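PDB 4FZR: SsfS6 from Streptomyces sp. SF2575, which has the two-domain architecture of the GT-B clan and belongs to the erythromycin biosynthesis protein CIII-like family. Local coordinates for residues A[322-327]-A[344-348]; A[317-322]-A[375-379]. One frame throughout, in Å; residues are numbered along the deposited sequence.

Interaction 1: A[322-327]-A[344-348]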
ATOM      1  N   PRO A 322      -0.178  11.937 -24.210  1.00 21.41           N
ATOM      2  CA  PRO A 322      -1.395  12.456 -24.855  1.00 35.13           C
ATOM      3  C   PRO A 322      -2.521  11.424 -24.889  1.00 30.57           C
ATOM      4  O   PRO A 322      -2.257  10.229 -25.037  1.00 28.22           O
ATOM      5  CB  PRO A 322      -0.929  12.813 -26.276  1.00 29.82           C
ATOM      6  CG  PRO A 322       0.351  12.076 -26.471  1.00 27.45           C
ATOM      7  CD  PRO A 322       0.981  11.966 -25.119  1.00 24.00           C
ATOM      8  N   GLN A 323      -3.760  11.889 -24.753  1.00 24.48           N
ATOM      9  CA  GLN A 323      -4.894  10.991 -24.584  1.00 26.50           C
ATOM     10  C   GLN A 323      -5.975  11.212 -25.630  1.00 33.80           C
ATOM     11  O   GLN A 323      -6.249  12.345 -26.027  1.00 30.42           O
ATOM     12  CB  GLN A 323      -5.529  11.195 -23.204  1.00 27.12           C
ATOM     13  CG  GLN A 323      -4.612  11.814 -22.162  1.00 32.98           C
ATOM     14  CD  GLN A 323      -5.313  12.041 -20.835  1.00 31.22           C
ATOM     15  OE1 GLN A 323      -6.354  11.446 -20.561  1.00 23.19           O
ATOM     16  NE2 GLN A 323      -4.749  12.915 -20.010  1.00 33.29           N
ATOM     17  N   VAL A 324      -6.590  10.118 -26.066  1.00 29.99           N
ATOM     18  CA  VAL A 324      -7.844  10.202 -26.793  1.00 32.86           C
ATOM     19  C   VAL A 324      -8.934   9.731 -25.842  1.00 36.79           C
ATOM     20  O   VAL A 324      -9.003   8.553 -25.486  1.00 30.51           O
ATOM     21  CB  VAL A 324      -7.852   9.350 -28.073  1.00 35.27           C
ATOM     22  CG1 VAL A 324      -9.184   9.517 -28.799  1.00 32.90           C
ATOM     23  CG2 VAL A 324      -6.679   9.726 -28.982  1.00 26.08           C
ATOM     24  N   SER A 325      -9.768  10.668 -25.412  1.00 37.31           N
ATOM     25  CA  SER A 325     -10.836  10.369 -24.474  1.00 38.90           C
ATOM     26  C   SER A 325     -12.175  10.232 -25.188  1.00 51.14           C
ATOM     27  O   SER A 325     -12.594  11.140 -25.909  1.00 45.03           O
ATOM     28  CB  SER A 325     -10.918  11.471 -23.417  1.00 33.58           C
ATOM     29  OG  SER A 325     -12.019  11.274 -22.548  1.00 45.41           O
ATOM     30  N   VAL A 326     -12.835   9.093 -24.993  1.00 47.80           N
ATOM     31  CA  VAL A 326     -14.195   8.900 -25.490  1.00 45.89           C
ATOM     32  C   VAL A 326     -15.145   8.779 -24.296  1.00 48.47           C
ATOM     33  O   VAL A 326     -15.548   7.680 -23.912  1.00 41.11           O
ATOM     34  CB  VAL A 326     -14.308   7.680 -26.441  1.00 38.53           C
ATOM     35  CG1 VAL A 326     -13.798   6.396 -25.784  1.00 46.86           C
ATOM     36  CG2 VAL A 326     -15.742   7.519 -26.939  1.00 46.43           C
ATOM     37  N   PRO A 327     -15.509   9.928 -23.704  1.00 52.76           N
ATOM     38  CA  PRO A 327     -16.237   9.984 -22.431  1.00 57.96           C
ATOM     39  C   PRO A 327     -17.598   9.296 -22.481  1.00 66.97           C
ATOM     40  O   PRO A 327     -18.248   9.278 -23.527  1.00 69.33           O
ATOM     41  CB  PRO A 327     -16.403  11.490 -22.187  1.00 52.64           C
ATOM     42  CG  PRO A 327     -15.389  12.145 -23.065  1.00 61.40           C
ATOM     43  CD  PRO A 327     -15.293  11.273 -24.263  1.00 56.98           C
ATOM     44  N   ALA A 344      -3.776  18.712 -24.626  1.00 32.82           N
ATOM     45  CA  ALA A 344      -3.056  17.532 -24.159  1.00 35.32           C
ATOM     46  C   ALA A 344      -3.680  16.245 -24.687  1.00 29.63           C
ATOM     47  O   ALA A 344      -3.108  15.167 -24.546  1.00 34.75           O
ATOM     48  CB  ALA A 344      -3.002  17.512 -22.638  1.00 30.92           C
ATOM     49  N   GLY A 345      -4.852  16.355 -25.302  1.00 32.24           N
ATOM     50  CA  GLY A 345      -5.519  15.191 -25.853  1.00 26.70           C
ATOM     51  C   GLY A 345      -6.760  15.575 -26.628  1.00 39.15           C
ATOM     52  O   GLY A 345      -7.109  16.754 -26.707  1.00 40.17           O
ATOM     53  N   VAL A 346      -7.433  14.584 -27.201  1.00 35.02           N
ATOM     54  CA  VAL A 346      -8.653  14.849 -27.950  1.00 40.65           C
ATOM     55  C   VAL A 346      -9.870  14.204 -27.291  1.00 38.09           C
ATOM     56  O   VAL A 346      -9.859  13.021 -26.957  1.00 36.20           O
ATOM     57  CB  VAL A 346      -8.550  14.373 -29.411  1.00 37.44           C
ATOM     58  CG1 VAL A 346      -9.879  14.586 -30.127  1.00 30.76           C
ATOM     59  CG2 VAL A 346      -7.438  15.117 -30.134  1.00 31.21           C
ATOM     60  N   GLU A 347     -10.916  15.003 -27.105  1.00 41.05           N
ATOM     61  CA  GLU A 347     -12.191  14.502 -26.620  1.00 40.25           C
ATOM     62  C   GLU A 347     -13.054  14.110 -27.809  1.00 52.85           C
ATOM     63  O   GLU A 347     -13.394  14.957 -28.638  1.00 51.00           O
ATOM     64  CB  GLU A 347     -12.906  15.581 -25.806  1.00 42.91           C
ATOM     65  CG  GLU A 347     -14.274  15.161 -25.275  1.00 54.20           C
ATOM     66  CD  GLU A 347     -15.178  16.346 -24.987  1.00 63.58           C
ATOM     67  OE1 GLU A 347     -16.080  16.214 -24.134  1.00 64.34           O
ATOM     68  OE2 GLU A 347     -14.993  17.408 -25.620  1.00 64.98           O
ATOM     69  N   VAL A 348     -13.402  12.831 -27.898  1.00 49.21           N
ATOM     70  CA  VAL A 348     -14.333  12.377 -28.926  1.00 55.40           C
ATOM     71  C   VAL A 348     -15.692  12.097 -28.270  1.00 56.77           C
ATOM     72  O   VAL A 348     -15.854  11.107 -27.557  1.00 56.04           O
ATOM     73  CB  VAL A 348     -13.783  11.152 -29.712  1.00 54.02           C
ATOM     74  CG1 VAL A 348     -12.422  11.487 -30.310  1.00 43.97           C
ATOM     75  CG2 VAL A 348     -13.667   9.918 -28.838  1.00 53.35           C
TER
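Val-348 lies against the side chains of Val-324 and Val-326 and the carbonyl oxygen of Ser-325 between them, where parallel strands 323-325 and 345-347 run side by side. Its CB comes within 4.0 Å of Ser-325 O, which receives a nearly straight bond from Val-348 N (2.7 Å, 169°). With chi1 at -56°, CG2 falls between the backbone N and the carbonyl carbon, 3.3 Å from Val-326 CB and close to Ser-325 O. CG1 turns beside the backbone N and reaches Val-324 CG1 at 4.1 Å. A branched valine suits this strand end, one short side chain touching three successive residues. Two more bonds precede it, Val-346 N to Gln-323 O and Ser-325 N to Val-346 O, both 2.8 Å; the one from Gln-323 N to Ala-344 O is weak. Gly-345, lacking a side chain, lets the strands draw in, its CA 4.4 Å from that of Gln-323. The Pro-327 ring and the Glu-347 side chain cross at about a right angle, CG to CG 3.9 Å.

The pair closes a beta-alpha-beta unit whose helix 333-341 covers the face bearing Gln-323 and Glu-347. Helix 358-367 packs on the face of Val-324 and Val-346. Strand 323-325 bonds on its other edge to strand 303-306, the Gln-323 side chain adds a hydrogen bond from OE1 to His-306 NE2, and 345-347 is an outermost strand of this chain's C-terminal parallel sheet.

Interaction 2: A[317-322]-A[375-379]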
ATOM      1  N   LEU A 317      -2.103  12.304 -17.654  1.00 17.68           N
ATOM      2  CA  LEU A 317      -1.598  13.657 -17.445  1.00 21.85           C
ATOM      3  C   LEU A 317      -0.293  13.644 -16.653  1.00 23.32           C
ATOM      4  O   LEU A 317       0.688  14.268 -17.060  1.00 21.16           O
ATOM      5  CB  LEU A 317      -2.640  14.526 -16.724  1.00 17.89           C
ATOM      6  CG  LEU A 317      -3.714  15.214 -17.573  1.00 27.50           C
ATOM      7  CD1 LEU A 317      -4.563  16.135 -16.707  1.00 27.78           C
ATOM      8  CD2 LEU A 317      -3.085  15.989 -18.718  1.00 19.98           C
ATOM      9  N   SER A 318      -0.274  12.932 -15.530  1.00 23.15           N
ATOM     10  CA  SER A 318       0.890  12.949 -14.646  1.00 23.58           C
ATOM     11  C   SER A 318       2.100  12.268 -15.280  1.00 16.56           C
ATOM     12  O   SER A 318       3.240  12.518 -14.893  1.00 19.97           O
ATOM     13  CB  SER A 318       0.554  12.309 -13.294  1.00 25.77           C
ATOM     14  OG  SER A 318       0.838  10.919 -13.264  1.00 28.30           O
ATOM     15  N   GLU A 319       1.843  11.409 -16.260  1.00 18.42           N
ATOM     16  CA  GLU A 319       2.915  10.733 -16.979  1.00 27.70           C
ATOM     17  C   GLU A 319       3.224  11.394 -18.328  1.00 30.16           C
ATOM     18  O   GLU A 319       4.076  10.918 -19.077  1.00 35.70           O
ATOM     19  CB  GLU A 319       2.574   9.250 -17.171  1.00 37.85           C
ATOM     20  CG  GLU A 319       2.915   8.386 -15.962  1.00 40.36           C
ATOM     21  CD  GLU A 319       4.407   8.331 -15.690  1.00 48.88           C
ATOM     22  OE1 GLU A 319       5.192   8.650 -16.608  1.00 60.00           O
ATOM     23  OE2 GLU A 319       4.794   7.971 -14.557  1.00 56.43           O
ATOM     24  N   GLY A 320       2.538  12.495 -18.628  1.00 25.00           N
ATOM     25  CA  GLY A 320       2.815  13.267 -19.826  1.00 27.15           C
ATOM     26  C   GLY A 320       2.582  12.494 -21.111  1.00 26.54           C
ATOM     27  O   GLY A 320       3.389  12.558 -22.040  1.00 25.06           O
ATOM     28  N   VAL A 321       1.470  11.768 -21.165  1.00 23.18           N
ATOM     29  CA  VAL A 321       1.118  10.986 -22.346  1.00 25.00           C
ATOM     30  C   VAL A 321      -0.200  11.500 -22.934  1.00 34.07           C
ATOM     31  O   VAL A 321      -1.224  11.513 -22.242  1.00 24.93           O
ATOM     32  CB  VAL A 321       0.992   9.480 -22.008  1.00 27.30           C
ATOM     33  CG1 VAL A 321       0.605   8.681 -23.247  1.00 30.88           C
ATOM     34  CG2 VAL A 321       2.297   8.954 -21.419  1.00 29.58           C
ATOM     35  N   PRO A 322      -0.178  11.937 -24.210  1.00 21.41           N
ATOM     36  CA  PRO A 322      -1.395  12.456 -24.855  1.00 35.13           C
ATOM     37  C   PRO A 322      -2.521  11.424 -24.889  1.00 30.57           C
ATOM     38  O   PRO A 322      -2.257  10.229 -25.037  1.00 28.22           O
ATOM     39  CB  PRO A 322      -0.929  12.813 -26.276  1.00 29.82           C
ATOM     40  CG  PRO A 322       0.351  12.076 -26.471  1.00 27.45           C
ATOM     41  CD  PRO A 322       0.981  11.966 -25.119  1.00 24.00           C
ATOM     42  N   ALA A 375       0.985  17.607 -23.050  1.00 28.75           N
ATOM     43  CA  ALA A 375       0.855  16.563 -22.037  1.00 33.62           C
ATOM     44  C   ALA A 375       2.037  16.605 -21.076  1.00 28.08           C
ATOM     45  O   ALA A 375       1.864  16.525 -19.859  1.00 25.40           O
ATOM     46  CB  ALA A 375       0.761  15.195 -22.697  1.00 28.43           C
ATOM     47  N   ARG A 376       3.237  16.735 -21.634  1.00 27.00           N
ATOM     48  CA  ARG A 376       4.456  16.783 -20.836  1.00 26.68           C
ATOM     49  C   ARG A 376       4.543  18.080 -20.040  1.00 28.90           C
ATOM     50  O   ARG A 376       5.061  18.093 -18.925  1.00 32.69           O
ATOM     51  CB  ARG A 376       5.689  16.643 -21.729  1.00 26.44           C
ATOM     52  CG  ARG A 376       5.812  15.294 -22.412  1.00 27.21           C
ATOM     53  CD  ARG A 376       7.101  15.210 -23.209  1.00 29.76           C
ATOM     54  NE  ARG A 376       7.313  13.884 -23.779  1.00 29.99           N
ATOM     55  CZ  ARG A 376       8.338  13.565 -24.562  1.00 39.68           C
ATOM     56  NH1 ARG A 376       9.250  14.477 -24.874  1.00 35.20           N
ATOM     57  NH2 ARG A 376       8.452  12.332 -25.036  1.00 47.05           N
ATOM     58  N   ARG A 377       4.041  19.170 -20.615  1.00 32.58           N
ATOM     59  CA  ARG A 377       4.002  20.448 -19.910  1.00 33.34           C
ATOM     60  C   ARG A 377       3.149  20.329 -18.652  1.00 22.92           C
ATOM     61  O   ARG A 377       3.537  20.799 -17.582  1.00 26.56           O
ATOM     62  CB  ARG A 377       3.447  21.559 -20.809  1.00 27.43           C
ATOM     63  CG  ARG A 377       3.187  22.868 -20.067  1.00 31.99           C
ATOM     64  CD  ARG A 377       2.650  23.963 -20.981  1.00 36.04           C
ATOM     65  NE  ARG A 377       1.409  23.572 -21.644  1.00 31.86           N
ATOM     66  CZ  ARG A 377       0.216  23.537 -21.055  1.00 30.84           C
ATOM     67  NH1 ARG A 377       0.079  23.861 -19.775  1.00 34.05           N
ATOM     68  NH2 ARG A 377      -0.852  23.170 -21.747  1.00 28.14           N
ATOM     69  N   LEU A 378       1.989  19.694 -18.791  1.00 22.85           N
ATOM     70  CA  LEU A 378       1.057  19.521 -17.681  1.00 23.20           C
ATOM     71  C   LEU A 378       1.613  18.565 -16.632  1.00 23.57           C
ATOM     72  O   LEU A 378       1.496  18.813 -15.430  1.00 16.66           O
ATOM     73  CB  LEU A 378      -0.284  19.003 -18.198  1.00 21.10           C
ATOM     74  CG  LEU A 378      -1.115  20.024 -18.973  1.00 21.21           C
ATOM     75  CD1 LEU A 378      -2.295  19.352 -19.645  1.00 25.04           C
ATOM     76  CD2 LEU A 378      -1.587  21.135 -18.047  1.00 22.27           C
ATOM     77  N   ALA A 379       2.214  17.470 -17.088  1.00 18.16           N
ATOM     78  CA  ALA A 379       2.872  16.532 -16.185  1.00 24.47           C
ATOM     79  C   ALA A 379       3.913  17.272 -15.356  1.00 24.15           C
ATOM     80  O   ALA A 379       3.967  17.130 -14.134  1.00 25.35           O
ATOM     81  CB  ALA A 379       3.528  15.398 -16.967  1.00 23.62           C
TER
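Gly-320 faces Ala-375 and Ala-379 at the point where helix 310-318 ends in a Schellman motif and helix 370-382 passes by, within the C-terminal half of the GT-B architecture. The glycine has positive phi (62°), a conformation that its lack of a CB makes easy. That same bareness allows a close approach to the neighbouring helix, with the CA atoms of Gly-320 and Arg-376 only 4.0 Å apart. Gly-320 N bonds back to Leu-317 O, as the motif requires.

The two alanines and Leu-378 point their CB atoms at the 317-322 chain, and each meets a different part of it. Ala-379 CB rests on the helix end, 3.1 Å from Leu-317 O, a tight spot that suits the small methyl of alanine. One turn earlier, Ala-375 CB sits against Gly-320 C and the start of the proline ring, with Pro-322 CD 4.0 Å away. The two leucine side chains are inclined to each other. Leu-317 does not aim its CB at the helix, but with chi1 at -85° its CG lies opposite the carbonyl carbon, and the branch beyond it swings in until CD2 is 3.6 Å from Leu-378 CD1. Flexible, branched leucines are well suited to such buried apolar meetings, and Met-382 extends the cover over Leu-317.

On the exposed side, Arg-376 runs out as an extended chain. Its CG passes 3.7 Å from Gly-320 O, an oxygen that also lies at the edge of the guanidinium, near its plane but too far for a hydrogen bond. Ala-375 O takes the helical bond from Ala-379 N. The same oxygen receives a CA-H...O contact, Gly-320 CA to Ala-375 O 3.4 Å.

Pro-322 belongs to both contacts: the chain leaves helix 310-318 through interaction 2 and enters strand 323-325 in interaction 1, whose centre lies about 13 Å from that of interaction 2. The two also touch through side chains. Gln-323 NE2 packs on Leu-317 CG at 3.5 Å, and in an apolar contact Ala-344 CB lies 3.6 Å from Leu-378 CD1, joining the strand pair to the two leucines. Along the sequence, the segments of interaction 1 fall between the two that interaction 2 brings together. Thus the strand pair at one side of the C-terminal sheet and the helix pair beside it form a continuous piece of packing.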